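Local coordinates for protein hypothetical dTDP-4-dehydrorhamnose 3,5-epimerase (Sulfolobus tokodaii, PDB 2B9U) that probably catalyses the epimerisation of the C3' and C5' positions of a dTDP-4-keto-6-deoxyhexose on the pathway to dTDP-L-rhamnose, at residues Ile12-Pro17 against Ala100-Glu105. Residues are numbered along the deposited sequence; the frame is centred on the assembly and turned at random.
Sequences IILIKP and AELNEE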
ATOM      1  N   ILE A  12      -4.853 -18.987  -7.150  1.00 28.24           N
ATOM      2  CA  ILE A  12      -5.332 -17.597  -7.101  1.00 27.61           C
ATOM      3  C   ILE A  12      -6.301 -17.501  -5.925  1.00 27.46           C
ATOM      4  O   ILE A  12      -7.167 -18.373  -5.752  1.00 27.26           O
ATOM      5  CB  ILE A  12      -6.040 -17.175  -8.439  1.00 27.75           C
ATOM      6  CG1 ILE A  12      -5.138 -17.418  -9.660  1.00 27.63           C
ATOM      7  CG2 ILE A  12      -6.555 -15.715  -8.394  1.00 27.32           C
ATOM      8  CD1 ILE A  12      -3.964 -16.477  -9.786  1.00 29.77           C
ATOM      9  N   ILE A  13      -6.145 -16.451  -5.114  1.00 26.24           N
ATOM     10  CA  ILE A  13      -6.929 -16.292  -3.908  1.00 25.32           C
ATOM     11  C   ILE A  13      -7.516 -14.888  -3.845  1.00 25.49           C
ATOM     12  O   ILE A  13      -6.814 -13.902  -4.080  1.00 24.34           O
ATOM     13  CB  ILE A  13      -6.094 -16.572  -2.623  1.00 25.99           C
ATOM     14  CG1 ILE A  13      -5.546 -18.015  -2.627  1.00 26.07           C
ATOM     15  CG2 ILE A  13      -6.948 -16.351  -1.383  1.00 23.82           C
ATOM     16  CD1 ILE A  13      -4.777 -18.418  -1.386  1.00 27.98           C
ATOM     17  N   LEU A  14      -8.811 -14.808  -3.548  1.00 24.88           N
ATOM     18  CA  LEU A  14      -9.449 -13.515  -3.306  1.00 24.76           C
ATOM     19  C   LEU A  14      -9.454 -13.257  -1.809  1.00 23.96           C
ATOM     20  O   LEU A  14      -9.862 -14.125  -1.029  1.00 24.40           O
ATOM     21  CB  LEU A  14     -10.883 -13.474  -3.873  1.00 25.09           C
ATOM     22  CG  LEU A  14     -11.534 -12.092  -3.731  1.00 23.89           C
ATOM     23  CD1 LEU A  14     -11.552 -11.359  -5.067  1.00 25.47           C
ATOM     24  CD2 LEU A  14     -12.919 -12.215  -3.127  1.00 23.58           C
ATOM     25  N   ILE A  15      -8.973 -12.077  -1.412  1.00 22.95           N
ATOM     26  CA  ILE A  15      -8.926 -11.685  -0.003  1.00 22.74           C
ATOM     27  C   ILE A  15      -9.941 -10.583   0.275  1.00 22.61           C
ATOM     28  O   ILE A  15     -10.011  -9.578  -0.452  1.00 22.00           O
ATOM     29  CB  ILE A  15      -7.497 -11.250   0.457  1.00 22.42           C
ATOM     30  CG1 ILE A  15      -6.482 -12.344   0.175  1.00 22.95           C
ATOM     31  CG2 ILE A  15      -7.446 -10.970   1.967  1.00 22.96           C
ATOM     32  CD1 ILE A  15      -5.579 -12.034  -0.965  1.00 26.34           C
ATOM     33  N   LYS A  16     -10.711 -10.762   1.347  1.00 22.38           N
ATOM     34  CA  LYS A  16     -11.773  -9.823   1.680  1.00 23.25           C
ATOM     35  C   LYS A  16     -11.508  -9.272   3.061  1.00 22.92           C
ATOM     36  O   LYS A  16     -11.571 -10.022   4.032  1.00 22.45           O
ATOM     37  CB  LYS A  16     -13.128 -10.521   1.681  1.00 23.51           C
ATOM     38  CG  LYS A  16     -13.472 -11.267   0.421  1.00 26.11           C
ATOM     39  CD  LYS A  16     -14.596 -12.251   0.711  1.00 30.40           C
ATOM     40  CE  LYS A  16     -15.713 -12.113  -0.298  1.00 33.14           C
ATOM     41  NZ  LYS A  16     -16.964 -12.835   0.146  1.00 36.31           N
ATOM     42  N   PRO A  17     -11.178  -7.965   3.152  1.00 22.89           N
ATOM     43  CA  PRO A  17     -10.850  -7.363   4.446  1.00 22.89           C
ATOM     44  C   PRO A  17     -12.076  -6.859   5.197  1.00 23.11           C
ATOM     45  O   PRO A  17     -13.160  -6.794   4.637  1.00 23.76           O
ATOM     46  CB  PRO A  17      -9.912  -6.203   4.061  1.00 23.15           C
ATOM     47  CG  PRO A  17     -10.365  -5.780   2.676  1.00 23.04           C
ATOM     48  CD  PRO A  17     -11.072  -6.994   2.042  1.00 22.95           C
ATOM     49  N   ALA A 100     -11.505 -10.976 -11.959  1.00 30.12           N
ATOM     50  CA  ALA A 100     -12.120 -10.445 -10.746  1.00 28.84           C
ATOM     51  C   ALA A 100     -12.151  -8.920 -10.806  1.00 28.89           C
ATOM     52  O   ALA A 100     -11.144  -8.285 -11.166  1.00 27.96           O
ATOM     53  CB  ALA A 100     -11.359 -10.901  -9.491  1.00 28.64           C
ATOM     54  N   GLU A 101     -13.309  -8.353 -10.468  1.00 27.97           N
ATOM     55  CA  GLU A 101     -13.451  -6.918 -10.282  1.00 28.38           C
ATOM     56  C   GLU A 101     -12.989  -6.509  -8.898  1.00 27.11           C
ATOM     57  O   GLU A 101     -13.555  -6.925  -7.872  1.00 27.04           O
ATOM     58  CB  GLU A 101     -14.887  -6.430 -10.521  1.00 28.58           C
ATOM     59  CG  GLU A 101     -14.932  -4.896 -10.707  1.00 32.01           C
ATOM     60  CD  GLU A 101     -16.311  -4.362 -11.044  1.00 34.71           C
ATOM     61  OE1 GLU A 101     -17.105  -5.068 -11.723  1.00 37.15           O
ATOM     62  OE2 GLU A 101     -16.597  -3.221 -10.630  1.00 36.66           O
ATOM     63  N   LEU A 102     -11.930  -5.706  -8.880  1.00 25.92           N
ATOM     64  CA  LEU A 102     -11.430  -5.118  -7.643  1.00 24.57           C
ATOM     65  C   LEU A 102     -11.720  -3.642  -7.741  1.00 23.88           C
ATOM     66  O   LEU A 102     -11.550  -3.040  -8.792  1.00 23.47           O
ATOM     67  CB  LEU A 102      -9.921  -5.398  -7.479  1.00 24.13           C
ATOM     68  CG  LEU A 102      -9.495  -6.862  -7.647  1.00 23.03           C
ATOM     69  CD1 LEU A 102      -7.977  -7.007  -7.649  1.00 21.34           C
ATOM     70  CD2 LEU A 102     -10.122  -7.793  -6.553  1.00 20.18           C
ATOM     71  N   ASN A 103     -12.208  -3.068  -6.651  1.00 23.51           N
ATOM     72  CA  ASN A 103     -12.679  -1.694  -6.667  1.00 23.30           C
ATOM     73  C   ASN A 103     -12.656  -1.094  -5.263  1.00 23.08           C
ATOM     74  O   ASN A 103     -12.411  -1.808  -4.284  1.00 22.40           O
ATOM     75  CB  ASN A 103     -14.070  -1.578  -7.347  1.00 23.05           C
ATOM     76  CG  ASN A 103     -15.151  -2.434  -6.682  1.00 23.72           C
ATOM     77  OD1 ASN A 103     -15.283  -2.461  -5.468  1.00 23.29           O
ATOM     78  ND2 ASN A 103     -15.953  -3.111  -7.502  1.00 24.92           N
ATOM     79  N   GLU A 104     -12.899   0.209  -5.174  1.00 23.55           N
ATOM     80  CA  GLU A 104     -12.919   0.897  -3.891  1.00 24.67           C
ATOM     81  C   GLU A 104     -14.185   0.594  -3.072  1.00 25.38           C
ATOM     82  O   GLU A 104     -14.214   0.857  -1.875  1.00 25.95           O
ATOM     83  CB  GLU A 104     -12.772   2.405  -4.090  1.00 25.09           C
ATOM     84  CG  GLU A 104     -13.932   3.087  -4.823  1.00 24.96           C
ATOM     85  CD  GLU A 104     -13.694   4.584  -4.965  1.00 28.88           C
ATOM     86  OE1 GLU A 104     -13.461   5.046  -6.104  1.00 28.42           O
ATOM     87  OE2 GLU A 104     -13.707   5.299  -3.930  1.00 29.69           O
ATOM     88  N   GLU A 105     -15.223   0.062  -3.727  1.00 25.87           N
ATOM     89  CA  GLU A 105     -16.490  -0.289  -3.056  1.00 26.14           C
ATOM     90  C   GLU A 105     -16.325  -1.550  -2.231  1.00 24.99           C
ATOM     91  O   GLU A 105     -16.813  -1.622  -1.108  1.00 24.88           O
ATOM     92  CB  GLU A 105     -17.633  -0.496  -4.069  1.00 27.01           C
ATOM     93  CG  GLU A 105     -18.823  -1.310  -3.508  1.00 29.94           C
ATOM     94  CD  GLU A 105     -19.729  -1.900  -4.586  1.00 32.23           C
ATOM     95  OE1 GLU A 105     -20.437  -1.123  -5.256  1.00 34.96           O
ATOM     96  OE2 GLU A 105     -19.734  -3.140  -4.757  1.00 35.23           O
TER
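With CG swung trans to the backbone N (chi1 -175°), Leu14 reaches across to Leu102, whose own CG is anti to the carbonyl carbon and beside the backbone N (chi1 -51°). These two settings bring one methyl of each leucine together, Leu14 CD1 lying 4.1 Å from Leu102 CD2, and the side chains pass alongside each other in opposite directions. The same Leu14 CD1 lies a looser 4.5 Å from Ala100 CB, so one methyl makes both approaches to strand 97-103. The backbones stay well separated, the nearest CA atoms being those of Leu14 and Ala100, 8.5 Å apart. Here is sheet-on-sheet packing in a flattened, jelly-roll-like barrel of the cupin clan: strand 12-22 belongs to one antiparallel sheet, and 97-103 is an edge strand, within this chain, of the other. Leu8 on strand 3-9 also touches Leu14, while Leu102 also touches Ile80 and Asp82 of strand 79-86. Beside the contact, Asn103 ND2 donates to Glu101 OE2 (3.2 Å) from above the carboxylate plane, and Arg79 forms a salt bridge to the same oxygen. No hydrogen bond crosses between the segments; a few apolar methyl approaches of modest area make the contact, so it depends on van der Waals packing and burial of the leucines rather than on directional bonds.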